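Side-chain contact in FdtA domain-containing protein (Helicobacter canadensis MIT 98-5491, PDB 7N67), which probably acts as a 3,4-ketoisomerase on a dTDP-linked keto sugar during the biosynthesis of an unusual formylated sugar: residues K26-D31 against E77-M82. Residues are numbered along the deposited sequence; the frame is centred on the assembly and turned at random. Where two conformers were deposited one is given.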
loop_
_atom_site.group_PDB
_atom_site.type_symbol
_atom_site.label_atom_id
_atom_site.label_comp_id
_atom_site.label_asym_id
_atom_site.label_seq_id
_atom_site.Cartn_x
_atom_site.Cartn_y
_atom_site.Cartn_z
ATOM N N LYS B 26 5.065 -2.599 25.690
ATOM C CA LYS B 26 5.246 -4.040 25.376
ATOM C C LYS B 26 5.088 -4.259 23.869
ATOM O O LYS B 26 4.172 -3.653 23.252
ATOM C CB LYS B 26 4.285 -4.916 26.188
ATOM C CG LYS B 26 4.525 -6.415 26.041
ATOM C CD LYS B 26 4.214 -7.242 27.287
ATOM C CE LYS B 26 2.735 -7.515 27.507
ATOM N NZ LYS B 26 2.331 -8.884 27.088
ATOM N N ILE B 27 5.980 -5.077 23.310
ATOM C CA ILE B 27 5.857 -5.610 21.926
ATOM C C ILE B 27 4.804 -6.718 21.983
ATOM O O ILE B 27 4.989 -7.641 22.782
ATOM C CB ILE B 27 7.189 -6.158 21.374
ATOM C CG1 ILE B 27 8.369 -5.204 21.584
ATOM C CG2 ILE B 27 7.032 -6.550 19.907
ATOM C CD1 ILE B 27 8.282 -3.936 20.794
ATOM N N LEU B 28 3.757 -6.626 21.157
ATOM C CA LEU B 28 2.680 -7.646 21.080
ATOM C C LEU B 28 2.848 -8.410 19.764
ATOM O O LEU B 28 2.877 -7.762 18.704
ATOM C CB LEU B 28 1.324 -6.946 21.179
ATOM C CG LEU B 28 1.159 -6.009 22.377
ATOM C CD1 LEU B 28 -0.134 -5.220 22.276
ATOM C CD2 LEU B 28 1.192 -6.772 23.689
ATOM N N ASN B 29 3.057 -9.722 19.846
ATOM C CA ASN B 29 3.122 -10.623 18.672
ATOM C C ASN B 29 1.740 -11.232 18.475
ATOM O O ASN B 29 1.291 -11.889 19.383
ATOM C CB ASN B 29 4.170 -11.710 18.873
ATOM C CG ASN B 29 5.542 -11.111 19.056
ATOM O OD1 ASN B 29 6.013 -10.386 18.185
ATOM N ND2 ASN B 29 6.172 -11.402 20.180
ATOM N N PHE B 30 1.104 -11.017 17.332
ATOM C CA PHE B 30 -0.299 -11.428 17.084
ATOM C C PHE B 30 -0.298 -12.753 16.317
ATOM O O PHE B 30 0.590 -12.945 15.477
ATOM C CB PHE B 30 -1.048 -10.322 16.335
ATOM C CG PHE B 30 -1.223 -9.036 17.105
ATOM C CD1 PHE B 30 -1.330 -9.041 18.486
ATOM C CD2 PHE B 30 -1.320 -7.821 16.447
ATOM C CE1 PHE B 30 -1.508 -7.860 19.188
ATOM C CE2 PHE B 30 -1.497 -6.640 17.150
ATOM C CZ PHE B 30 -1.594 -6.661 18.519
ATOM N N ASP B 31 -1.258 -13.629 16.629
ATOM C CA ASP B 31 -1.512 -14.902 15.895
ATOM C C ASP B 31 -2.479 -14.566 14.755
ATOM O O ASP B 31 -3.527 -13.917 15.006
ATOM C CB ASP B 31 -2.037 -16.018 16.810
ATOM C CG ASP B 31 -1.047 -16.460 17.885
ATOM O OD1 ASP B 31 0.140 -16.665 17.548
ATOM O OD2 ASP B 31 -1.466 -16.579 19.057
ATOM N N GLU B 77 -4.004 4.591 27.817
ATOM C CA GLU B 77 -3.165 3.466 27.326
ATOM C C GLU B 77 -3.531 3.273 25.854
ATOM O O GLU B 77 -4.691 3.543 25.510
ATOM C CB GLU B 77 -3.359 2.219 28.188
ATOM C CG GLU B 77 -2.922 2.393 29.630
ATOM C CD GLU B 77 -2.894 1.119 30.461
ATOM O OE1 GLU B 77 -2.108 1.065 31.416
ATOM O OE2 GLU B 77 -3.656 0.185 30.170
ATOM N N GLN B 78 -2.564 2.939 24.999
ATOM C CA GLN B 78 -2.786 2.762 23.537
ATOM C C GLN B 78 -2.114 1.464 23.084
ATOM O O GLN B 78 -1.160 1.029 23.757
ATOM C CB GLN B 78 -2.236 3.950 22.749
ATOM C CG GLN B 78 -3.024 5.243 22.930
ATOM C CD GLN B 78 -2.529 6.296 21.968
ATOM O OE1 GLN B 78 -1.434 6.194 21.434
ATOM N NE2 GLN B 78 -3.330 7.312 21.712
ATOM N N VAL B 79 -2.605 0.872 21.987
ATOM C CA VAL B 79 -1.884 -0.186 21.218
ATOM C C VAL B 79 -1.747 0.271 19.759
ATOM O O VAL B 79 -2.778 0.541 19.130
ATOM C CB VAL B 79 -2.589 -1.546 21.331
ATOM C CG1 VAL B 79 -2.101 -2.530 20.278
ATOM C CG2 VAL B 79 -2.425 -2.134 22.713
ATOM N N LEU B 80 -0.510 0.320 19.257
ATOM C CA LEU B 80 -0.152 0.818 17.899
ATOM C C LEU B 80 0.071 -0.376 16.978
ATOM O O LEU B 80 0.720 -1.336 17.408
ATOM C CB LEU B 80 1.124 1.660 17.983
ATOM C CG LEU B 80 0.921 3.142 18.260
ATOM C CD1 LEU B 80 0.260 3.358 19.605
ATOM C CD2 LEU B 80 2.246 3.878 18.171
ATOM N N ILE B 81 -0.463 -0.308 15.766
ATOM C CA ILE B 81 -0.260 -1.332 14.702
ATOM C C ILE B 81 -0.026 -0.610 13.374
ATOM O O ILE B 81 -0.906 0.167 12.985
ATOM C CB ILE B 81 -1.490 -2.242 14.644
ATOM C CG1 ILE B 81 -1.802 -2.798 16.036
ATOM C CG2 ILE B 81 -1.279 -3.332 13.604
ATOM C CD1 ILE B 81 -3.120 -3.497 16.146
ATOM N N MET B 82 1.138 -0.806 12.749
ATOM C CA MET B 82 1.379 -0.358 11.347
ATOM C C MET B 82 0.675 -1.321 10.401
ATOM O O MET B 82 1.208 -2.413 10.162
ATOM C CB MET B 82 2.865 -0.331 10.980
ATOM C CG MET B 82 3.618 0.758 11.695
ATOM S SD MET B 82 2.887 2.392 11.429
ATOM C CE MET B 82 3.249 2.614 9.690
#
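Leu28 and Val79 mark the nearest approach of the two backbones, their CA atoms 8.7 Å apart. Residues 26-31 and 77-82 run in the same general direction but diverge: at the next touching pair, Phe30 CA and Ile81 CA are 10.4 Å apart. Such spacings exceed those of hydrogen-bonded neighbours, and the segments meet through apolar side chains alone, burying 137 Å² in total.

The first pair is a methyl set against a fork. Leu28 CD1 is 3.9 Å from Val79 CG2 and equally far from Val79 CG1, so it faces both branches of the valine. An extended end to the leucine (CD1 anti to CA, chi2 172°) carries this methyl across the gap.

The second pair meets at a ring edge: Ile81 CD1 lies near the plane of the Phe30 ring, 3.7 Å from Phe30 CE2, with Ile81 CG1 slightly farther back. This is edge packing, without a CH-pi contact over the face. Ile81 projects its longer branch straight out (chi2 169°). Because Phe30 was modelled in two conformers, this second contact holds for the conformer described here and is the less certain of the two.

The spacing follows from strand order in the cupin-type fold: strand 107-111 lies between strands 25-35 and 78-84 and is antiparallel to both, with Lys26 and Leu28 bonded through their backbones to Phe110 and Gly108, and Gln78 to Ile111. The contact thus bridges one face of this middle strand, where Leu43 of strand 38-44 touches Phe30 and Ile81, and Tyr58 of a second subunit packs on both.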